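Local atomic coordinates of putrescine aminotransferase (Halomonas elongata DSM 2581, PDB entry 6GWI), a protein that probably transfers amino groups from amines such as putrescine to keto acceptors, using pyridoxal-5'-phosphate as cofactor. Residues L375-L381 and D417-P423. Numbering follows the deposited sequence.
Sequences LMGALEL and DTMIISP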
loop_
_atom_site.group_PDB
_atom_site.type_symbol
_atom_site.label_atom_id
_atom_site.label_comp_id
_atom_site.label_asym_id
_atom_site.label_seq_id
_atom_site.Cartn_x
_atom_site.Cartn_y
_atom_site.Cartn_z
ATOM N N LEU B 375 12.425 4.584 -23.429
ATOM C CA LEU B 375 13.603 4.384 -22.588
ATOM C C LEU B 375 13.471 3.126 -21.729
ATOM O O LEU B 375 13.826 3.114 -20.549
ATOM C CB LEU B 375 13.864 5.616 -21.725
ATOM C CG LEU B 375 14.382 6.831 -22.507
ATOM C CD1 LEU B 375 14.455 8.065 -21.620
ATOM C CD2 LEU B 375 15.746 6.562 -23.148
ATOM N N MET B 376 12.968 2.050 -22.330
ATOM C CA MET B 376 13.049 0.705 -21.776
ATOM C C MET B 376 13.817 -0.145 -22.776
ATOM O O MET B 376 13.513 -0.117 -23.973
ATOM C CB MET B 376 11.662 0.104 -21.528
ATOM C CG MET B 376 11.687 -1.279 -20.872
ATOM S SD MET B 376 10.061 -2.063 -20.729
ATOM C CE MET B 376 9.141 -0.818 -19.828
ATOM N N GLY B 377 14.803 -0.896 -22.295
ATOM C CA GLY B 377 15.618 -1.708 -23.173
ATOM C C GLY B 377 15.987 -3.019 -22.512
ATOM O O GLY B 377 15.952 -3.158 -21.287
ATOM N N ALA B 378 16.341 -3.987 -23.354
ATOM C CA ALA B 378 16.733 -5.302 -22.870
ATOM C C ALA B 378 17.751 -5.926 -23.812
ATOM O O ALA B 378 17.763 -5.649 -25.014
ATOM C CB ALA B 378 15.520 -6.228 -22.726
ATOM N N LEU B 379 18.609 -6.772 -23.241
ATOM C CA LEU B 379 19.525 -7.616 -23.992
ATOM C C LEU B 379 19.285 -9.075 -23.628
ATOM O O LEU B 379 18.985 -9.395 -22.472
ATOM C CB LEU B 379 20.992 -7.283 -23.701
ATOM C CG LEU B 379 21.475 -5.842 -23.840
ATOM C CD1 LEU B 379 22.888 -5.727 -23.288
ATOM C CD2 LEU B 379 21.420 -5.378 -25.289
ATOM N N GLU B 380 19.420 -9.957 -24.615
ATOM C CA GLU B 380 19.310 -11.398 -24.412
ATOM C C GLU B 380 20.714 -11.983 -24.524
ATOM O O GLU B 380 21.326 -11.941 -25.598
ATOM C CB GLU B 380 18.368 -12.032 -25.433
ATOM C CG GLU B 380 16.932 -11.519 -25.389
ATOM C CD GLU B 380 16.183 -11.949 -24.140
ATOM O OE1 GLU B 380 16.793 -12.581 -23.255
ATOM O OE2 GLU B 380 14.972 -11.658 -24.047
ATOM N N LEU B 381 21.225 -12.521 -23.421
ATOM C CA LEU B 381 22.538 -13.150 -23.422
ATOM C C LEU B 381 22.412 -14.594 -23.895
ATOM O O LEU B 381 21.536 -15.332 -23.433
ATOM C CB LEU B 381 23.159 -13.090 -22.028
ATOM C CG LEU B 381 23.258 -11.700 -21.388
ATOM C CD1 LEU B 381 24.030 -11.774 -20.075
ATOM C CD2 LEU B 381 23.895 -10.686 -22.328
ATOM N N ASP B 417 18.629 -14.574 -17.784
ATOM C CA ASP B 417 19.701 -14.153 -18.676
ATOM C C ASP B 417 19.281 -12.994 -19.577
ATOM O O ASP B 417 19.832 -12.818 -20.669
ATOM C CB ASP B 417 20.180 -15.339 -19.515
ATOM C CG ASP B 417 21.047 -16.309 -18.722
ATOM O OD1 ASP B 417 21.411 -15.992 -17.570
ATOM O OD2 ASP B 417 21.363 -17.394 -19.254
ATOM N N THR B 418 18.306 -12.203 -19.135
ATOM C CA THR B 418 17.880 -10.988 -19.820
ATOM C C THR B 418 18.341 -9.782 -19.009
ATOM O O THR B 418 18.007 -9.666 -17.826
ATOM C CB THR B 418 16.361 -10.957 -19.995
ATOM O OG1 THR B 418 15.931 -12.148 -20.667
ATOM C CG2 THR B 418 15.930 -9.730 -20.795
ATOM N N MET B 419 19.109 -8.898 -19.636
ATOM C CA MET B 419 19.498 -7.636 -19.020
ATOM C C MET B 419 18.457 -6.576 -19.362
ATOM O O MET B 419 17.903 -6.581 -20.463
ATOM C CB MET B 419 20.879 -7.199 -19.511
ATOM C CG MET B 419 21.950 -8.286 -19.437
ATOM S SD MET B 419 22.112 -9.063 -17.816
ATOM C CE MET B 419 22.604 -7.671 -16.802
ATOM N N ILE B 420 18.173 -5.683 -18.411
ATOM C CA ILE B 420 17.132 -4.676 -18.585
ATOM C C ILE B 420 17.625 -3.325 -18.082
ATOM O O ILE B 420 18.384 -3.240 -17.112
ATOM C CB ILE B 420 15.819 -5.072 -17.862
ATOM C CG1 ILE B 420 16.063 -5.249 -16.361
ATOM C CG2 ILE B 420 15.237 -6.346 -18.470
ATOM C CD1 ILE B 420 14.802 -5.473 -15.552
ATOM N N ILE B 421 17.173 -2.259 -18.747
ATOM C CA ILE B 421 17.441 -0.896 -18.312
ATOM C C ILE B 421 16.147 -0.098 -18.387
ATOM O O ILE B 421 15.255 -0.394 -19.188
ATOM C CB ILE B 421 18.542 -0.205 -19.150
ATOM C CG1 ILE B 421 18.178 -0.201 -20.636
ATOM C CG2 ILE B 421 19.882 -0.890 -18.929
ATOM C CD1 ILE B 421 18.965 0.803 -21.447
ATOM N N SER B 422 16.055 0.926 -17.542
ATOM C CA SER B 422 14.908 1.825 -17.474
ATOM C C SER B 422 15.384 3.143 -16.868
ATOM O O SER B 422 15.008 3.477 -15.737
ATOM C CB SER B 422 13.782 1.208 -16.643
ATOM O OG SER B 422 12.704 2.115 -16.478
ATOM N N PRO B 423 16.219 3.902 -17.572
ATOM C CA PRO B 423 16.871 5.067 -16.953
ATOM C C PRO B 423 15.899 6.216 -16.771
ATOM O O PRO B 423 14.789 6.198 -17.326
ATOM C CB PRO B 423 17.980 5.428 -17.955
ATOM C CG PRO B 423 17.517 4.870 -19.260
ATOM C CD PRO B 423 16.710 3.642 -18.938
#
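Strands 376-381 and 418-421 are the two central strands of a four-stranded antiparallel sheet in the C-terminal part of this class-III aminotransferase, a fold-type I PLP enzyme. Strand 367-373 flanks the first and strand 413-415 the second. The axes of the two short segments approach to 4.5 Å, with 163° between their N-to-C directions.

Two hydrogen-bonded pairs carry most of the backbone pairing. Gly377 N gives to Ile421 O (3.2 Å) and Ile421 N to Gly377 O (3.0 Å). Leu379 N gives to Met419 O and Met419 N to Leu379 O, both at 2.9 Å. A fifth bond runs from Leu381 N to Asp417 O (3.1 Å), just before strand 418-421. Leu375 O receives no amide from 417-423. It meets Ser422 CA in a CA-H...O contact of 3.5 Å and is hydrogen-bonded by Arg264 NH1, which also binds Pro423 O.

The outer strands take up other backbone groups: Ala378 bonds to Arg371, Glu380 to Gly368 and Glu369, and Ile420 to Arg413. Ala378 O also accepts from Trp358 NE1, and Asp417 OD1 from Gly398 N.

Gly377, Leu379, Met419 and Ile421 belong to the apolar face, which packs on helices 342-359 and 397-407. Trp358 touches Leu379 and Ile421. There is little room beside Gly377: an ideal CB there would lie 3.3 Å from Ile421 CG1.

Glu380, buried on the face of Ala378, Thr418 and Ile420, has several polar partners. Its OE2 binds Tyr184 OH and forms a salt bridge with Arg371, while OE1 forms one with Arg390. In the Glu380-Thr418 non-hydrogen-bonded pair, Thr418 OG1 donates to Glu380 OE1 at 2.8 Å.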